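Local coordinates for protein monooxygenase (Agrobacterium tumefaciens, PDB 2I7G) that probably acts as a flavin-dependent monooxygenase of the bacterial luciferase-like family, built on a TIM barrel, at residues E156-L161 with L194-A199; E316-A321 with T353-L358. All coordinates share one frame; numbering follows the deposited sequence. Where two conformers were deposited one is given.

Contact 1: E156-L161 with L194-A199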
# COMPACT_ATOMS: atom_id res chain seq x y z
N GLU B 156 -17.11 -11.26 -11.30
CA GLU B 156 -16.73 -10.20 -12.26
C GLU B 156 -15.36 -9.64 -11.87
O GLU B 156 -14.51 -9.41 -12.72
CB GLU B 156 -17.76 -9.08 -12.27
CG GLU B 156 -19.06 -9.48 -12.98
CD GLU B 156 -19.94 -8.30 -13.31
OE1 GLU B 156 -19.51 -7.14 -13.08
OE2 GLU B 156 -21.09 -8.53 -13.79
N LYS B 157 -15.15 -9.43 -10.58
CA LYS B 157 -13.90 -8.78 -10.16
C LYS B 157 -12.69 -9.70 -10.31
O LYS B 157 -11.59 -9.27 -10.65
CB LYS B 157 -14.02 -8.20 -8.76
CG LYS B 157 -14.91 -6.96 -8.76
CD LYS B 157 -15.20 -6.45 -7.31
CE LYS B 157 -15.88 -5.10 -7.37
NZ LYS B 157 -16.01 -4.48 -6.02
N LEU B 158 -12.93 -10.99 -10.09
CA LEU B 158 -11.90 -11.98 -10.34
C LEU B 158 -11.64 -11.98 -11.84
O LEU B 158 -10.46 -12.01 -12.24
CB LEU B 158 -12.32 -13.37 -9.83
CG LEU B 158 -11.33 -14.50 -10.11
CD1 LEU B 158 -9.94 -14.20 -9.54
CD2 LEU B 158 -11.83 -15.81 -9.51
N ASP B 159 -12.73 -11.99 -12.69
CA ASP B 159 -12.54 -11.96 -14.14
C ASP B 159 -11.71 -10.72 -14.54
O ASP B 159 -10.72 -10.82 -15.29
CB ASP B 159 -13.89 -11.93 -14.85
CG ASP B 159 -13.76 -12.04 -16.35
OD1 ASP B 159 -13.34 -13.12 -16.83
OD2 ASP B 159 -14.13 -11.06 -17.05
N LEU B 160 -12.07 -9.54 -14.00
CA LEU B 160 -11.20 -8.34 -14.26
C LEU B 160 -9.73 -8.50 -13.80
O LEU B 160 -8.78 -8.26 -14.56
CB LEU B 160 -11.84 -7.10 -13.73
CG LEU B 160 -11.04 -5.81 -13.86
CD1 LEU B 160 -10.63 -5.56 -15.33
CD2 LEU B 160 -11.95 -4.71 -13.30
N LEU B 161 -9.52 -8.93 -12.56
CA LEU B 161 -8.16 -9.13 -12.06
C LEU B 161 -7.33 -10.03 -12.98
O LEU B 161 -6.17 -9.74 -13.26
CB LEU B 161 -8.19 -9.74 -10.65
CG LEU B 161 -6.85 -9.92 -9.94
CD1 LEU B 161 -6.05 -8.63 -9.83
CD2 LEU B 161 -7.11 -10.53 -8.55
N LEU B 194 1.34 -12.61 -12.27
CA LEU B 194 1.19 -12.42 -10.83
C LEU B 194 0.32 -13.57 -10.29
O LEU B 194 -0.83 -13.71 -10.71
CB LEU B 194 0.51 -11.07 -10.56
CG LEU B 194 0.49 -10.44 -9.16
CD1 LEU B 194 1.89 -10.06 -8.68
CD2 LEU B 194 -0.41 -9.21 -9.13
N PRO B 195 0.87 -14.42 -9.39
CA PRO B 195 0.01 -15.52 -8.90
C PRO B 195 -1.26 -15.01 -8.20
O PRO B 195 -1.23 -14.03 -7.41
CB PRO B 195 0.93 -16.33 -7.96
CG PRO B 195 2.34 -15.85 -8.32
CD PRO B 195 2.20 -14.45 -8.75
N VAL B 196 -2.37 -15.64 -8.57
CA VAL B 196 -3.65 -15.39 -7.92
C VAL B 196 -4.18 -16.76 -7.45
O VAL B 196 -4.37 -17.67 -8.26
CB VAL B 196 -4.65 -14.72 -8.86
CG1 VAL B 196 -6.03 -14.62 -8.18
CG2 VAL B 196 -4.12 -13.31 -9.25
N TRP B 197 -4.34 -16.88 -6.14
CA TRP B 197 -4.92 -18.06 -5.50
C TRP B 197 -6.34 -17.74 -5.07
O TRP B 197 -6.64 -16.60 -4.73
CB TRP B 197 -4.14 -18.42 -4.21
CG TRP B 197 -2.80 -19.03 -4.47
CD1 TRP B 197 -1.69 -18.42 -5.01
CD2 TRP B 197 -2.41 -20.37 -4.16
NE1 TRP B 197 -0.65 -19.31 -5.07
CE2 TRP B 197 -1.06 -20.51 -4.55
CE3 TRP B 197 -3.08 -21.48 -3.61
CZ2 TRP B 197 -0.36 -21.72 -4.41
CZ3 TRP B 197 -2.37 -22.68 -3.46
CH2 TRP B 197 -1.03 -22.78 -3.86
N ILE B 198 -7.20 -18.75 -5.04
CA ILE B 198 -8.55 -18.61 -4.56
C ILE B 198 -8.65 -19.32 -3.19
O ILE B 198 -8.42 -20.54 -3.08
CB ILE B 198 -9.57 -19.20 -5.56
CG1 ILE B 198 -9.45 -18.52 -6.92
CG2 ILE B 198 -11.00 -19.11 -4.99
CD1 ILE B 198 -9.49 -17.02 -6.92
N ALA B 199 -9.01 -18.57 -2.16
CA ALA B 199 -9.28 -19.14 -0.83
C ALA B 199 -10.69 -19.69 -0.79
O ALA B 199 -11.65 -19.02 -1.20
CB ALA B 199 -9.07 -18.09 0.27
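L158 meets I198 and V196 where helix 150-166 packs on the outer side of strand 196-200. The CB of L158 points from the helix toward the strand. CG lies anti to the backbone N (chi1 177°), and from it both methyls reach the strand. CD2 goes to the end of I198, with L158 CD2 and I198 CD1 3.7 Å apart. CD1 touches the same methyl, L158 CD1 to I198 CD1 being 3.9 Å. It also passes V196, where L158 CD1 and V196 CG1 are 4.2 Å apart. L158 and I198 meet tip to tip, whereas L158 and V196 slide past each other. The axes of the helix and strand segments come within 11.2 Å and run nearly antiparallel. This is the helix-on-strand layer of a TIM barrel, with 196-200 a parallel barrel strand between 127-131 and 217-220. Almost one turn on from L158, L161 reaches V196 tip to tip, L161 CD2 lying 4.1 Å from V196 CG2. V196 thus gives one methyl to each leucine. All four side chains are buried and apolar. F113 of helix 109-122 packs against L161 and L194, and R165 NH1 donates a hydrogen bond to L194 O.

Contact 2: E316-A321 with T353-L358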
# COMPACT_ATOMS: atom_id res chain seq x y z
N GLU B 316 5.29 -34.27 11.78
CA GLU B 316 4.64 -35.53 11.43
C GLU B 316 3.20 -35.32 10.95
O GLU B 316 2.77 -35.97 10.01
CB GLU B 316 4.70 -36.56 12.56
CG GLU B 316 4.28 -37.99 12.11
CD GLU B 316 4.82 -38.38 10.72
OE1 GLU B 316 6.06 -38.51 10.58
OE2 GLU B 316 4.01 -38.56 9.76
N LYS B 317 2.46 -34.39 11.57
CA LYS B 317 1.12 -34.12 11.10
C LYS B 317 1.11 -33.49 9.69
O LYS B 317 0.29 -33.86 8.87
CB LYS B 317 0.37 -33.24 12.09
CG LYS B 317 -1.09 -33.20 11.89
CD LYS B 317 -1.68 -32.58 13.13
CE LYS B 317 -3.14 -32.56 13.08
NZ LYS B 317 -3.69 -32.22 14.44
N ILE B 318 2.04 -32.57 9.42
CA ILE B 318 2.17 -31.97 8.07
C ILE B 318 2.43 -33.07 7.04
O ILE B 318 1.78 -33.12 5.96
CB ILE B 318 3.26 -30.88 8.01
CG1 ILE B 318 2.85 -29.70 8.90
CG2 ILE B 318 3.49 -30.43 6.51
CD1 ILE B 318 4.04 -28.77 9.26
N ILE B 319 3.34 -33.97 7.40
CA ILE B 319 3.69 -35.09 6.49
C ILE B 319 2.47 -36.01 6.24
O ILE B 319 2.19 -36.38 5.10
CB ILE B 319 4.91 -35.92 7.04
CG1 ILE B 319 6.19 -35.07 6.95
CG2 ILE B 319 5.05 -37.26 6.31
CD1 ILE B 319 7.30 -35.50 7.94
N LYS B 320 1.76 -36.35 7.31
CA LYS B 320 0.57 -37.18 7.22
C LYS B 320 -0.53 -36.49 6.40
O LYS B 320 -1.18 -37.12 5.55
CB LYS B 320 0.07 -37.56 8.61
CG LYS B 320 0.88 -38.67 9.26
CD LYS B 320 0.61 -40.01 8.56
CE LYS B 320 1.39 -41.14 9.22
NZ LYS B 320 0.84 -41.46 10.58
N ALA B 321 -0.71 -35.20 6.65
CA ALA B 321 -1.71 -34.42 5.93
C ALA B 321 -1.38 -34.38 4.42
O ALA B 321 -2.27 -34.45 3.56
CB ALA B 321 -1.83 -33.00 6.55
N THR B 353 13.47 -23.75 11.61
CA THR B 353 14.72 -24.46 11.87
C THR B 353 14.56 -25.95 12.20
O THR B 353 15.52 -26.72 12.02
CB THR B 353 15.60 -23.77 12.94
OG1 THR B 353 14.97 -23.92 14.23
CG2 THR B 353 15.78 -22.29 12.59
N LYS B 354 13.38 -26.35 12.69
CA LYS B 354 13.17 -27.76 13.06
C LYS B 354 12.08 -28.42 12.24
O LYS B 354 12.31 -29.51 11.67
CB LYS B 354 12.87 -27.93 14.56
CG LYS B 354 13.81 -27.21 15.54
CD LYS B 354 15.27 -27.66 15.42
CE LYS B 354 16.20 -26.52 15.90
NZ LYS B 354 17.65 -26.91 15.92
N VAL B 355 10.90 -27.79 12.20
CA VAL B 355 9.76 -28.38 11.51
C VAL B 355 10.02 -28.51 10.02
O VAL B 355 9.92 -29.61 9.46
CB VAL B 355 8.44 -27.59 11.76
CG1 VAL B 355 7.34 -28.16 10.91
CG2 VAL B 355 8.05 -27.65 13.27
N ALA B 356 10.37 -27.38 9.38
CA ALA B 356 10.54 -27.32 7.91
C ALA B 356 11.56 -28.36 7.38
O ALA B 356 11.24 -29.10 6.44
CB ALA B 356 10.92 -25.88 7.43
N PRO B 357 12.78 -28.42 7.96
CA PRO B 357 13.75 -29.42 7.50
C PRO B 357 13.25 -30.88 7.58
O PRO B 357 13.54 -31.65 6.66
CB PRO B 357 14.97 -29.19 8.40
CG PRO B 357 14.85 -27.69 8.74
CD PRO B 357 13.36 -27.51 8.97
N LEU B 358 12.53 -31.23 8.65
CA LEU B 358 11.94 -32.56 8.81
C LEU B 358 10.95 -32.85 7.67
O LEU B 358 11.03 -33.91 7.01
CB LEU B 358 11.24 -32.71 10.17
CG LEU B 358 12.13 -32.88 11.41
CD1 LEU B 358 11.29 -32.68 12.72
CD2 LEU B 358 12.84 -34.24 11.40
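An apolar contact between two helices joins 316-321, on helix 311-325, to 353-358, on the long helix 341-363 near the C-terminus. I318 and V355 carry it. I318 CD1 lies 3.7 Å from V355 CG1, and the two side chains cross at about a right angle. In I318, CG1 is anti to the carbonyl carbon (chi1 -65°) and the chain then extends, which carries CD1 out to the valine. V355 offers the branch anti to its own backbone N. I319 makes a looser approach, its CD1 standing 4.2 Å from the backbone L358 O. The CB of L358 points toward 316-321, and its side chain packs on E312 and A315. Helix 341-363 is irregular here, with a wider pi-type turn at 353-355 and a kink at P357, whose N has no hydrogen to donate to the preceding turn. The next helical bond, L358 N to K354 O, is weak at 3.5 Å. I318 also touches V359, and V355 reaches I260 of strand 252-260. Neighbouring helices packed side by side around the strands are typical of the outer layer of a TIM barrel.

Contacts 1 and 2 lie on opposite sides of the chain's centre. Their centres are 30 Å apart and their nearest atoms about 14 Å apart, so they do not touch. They follow in series along the chain, contact 1 closing before contact 2 opens. Both belong to the same barrel, contact 1 between a helix and a strand, contact 2 within the outer helical layer. The touching residues of contact 1 are all buried; contact 2 is partly buried. Strand 196-200 pairs with 217-220, and 217-220 with 252-260, whose I260 touches V355 of contact 2. In this family flavin and substrate probably bind at the C-terminal ends of the barrel strands.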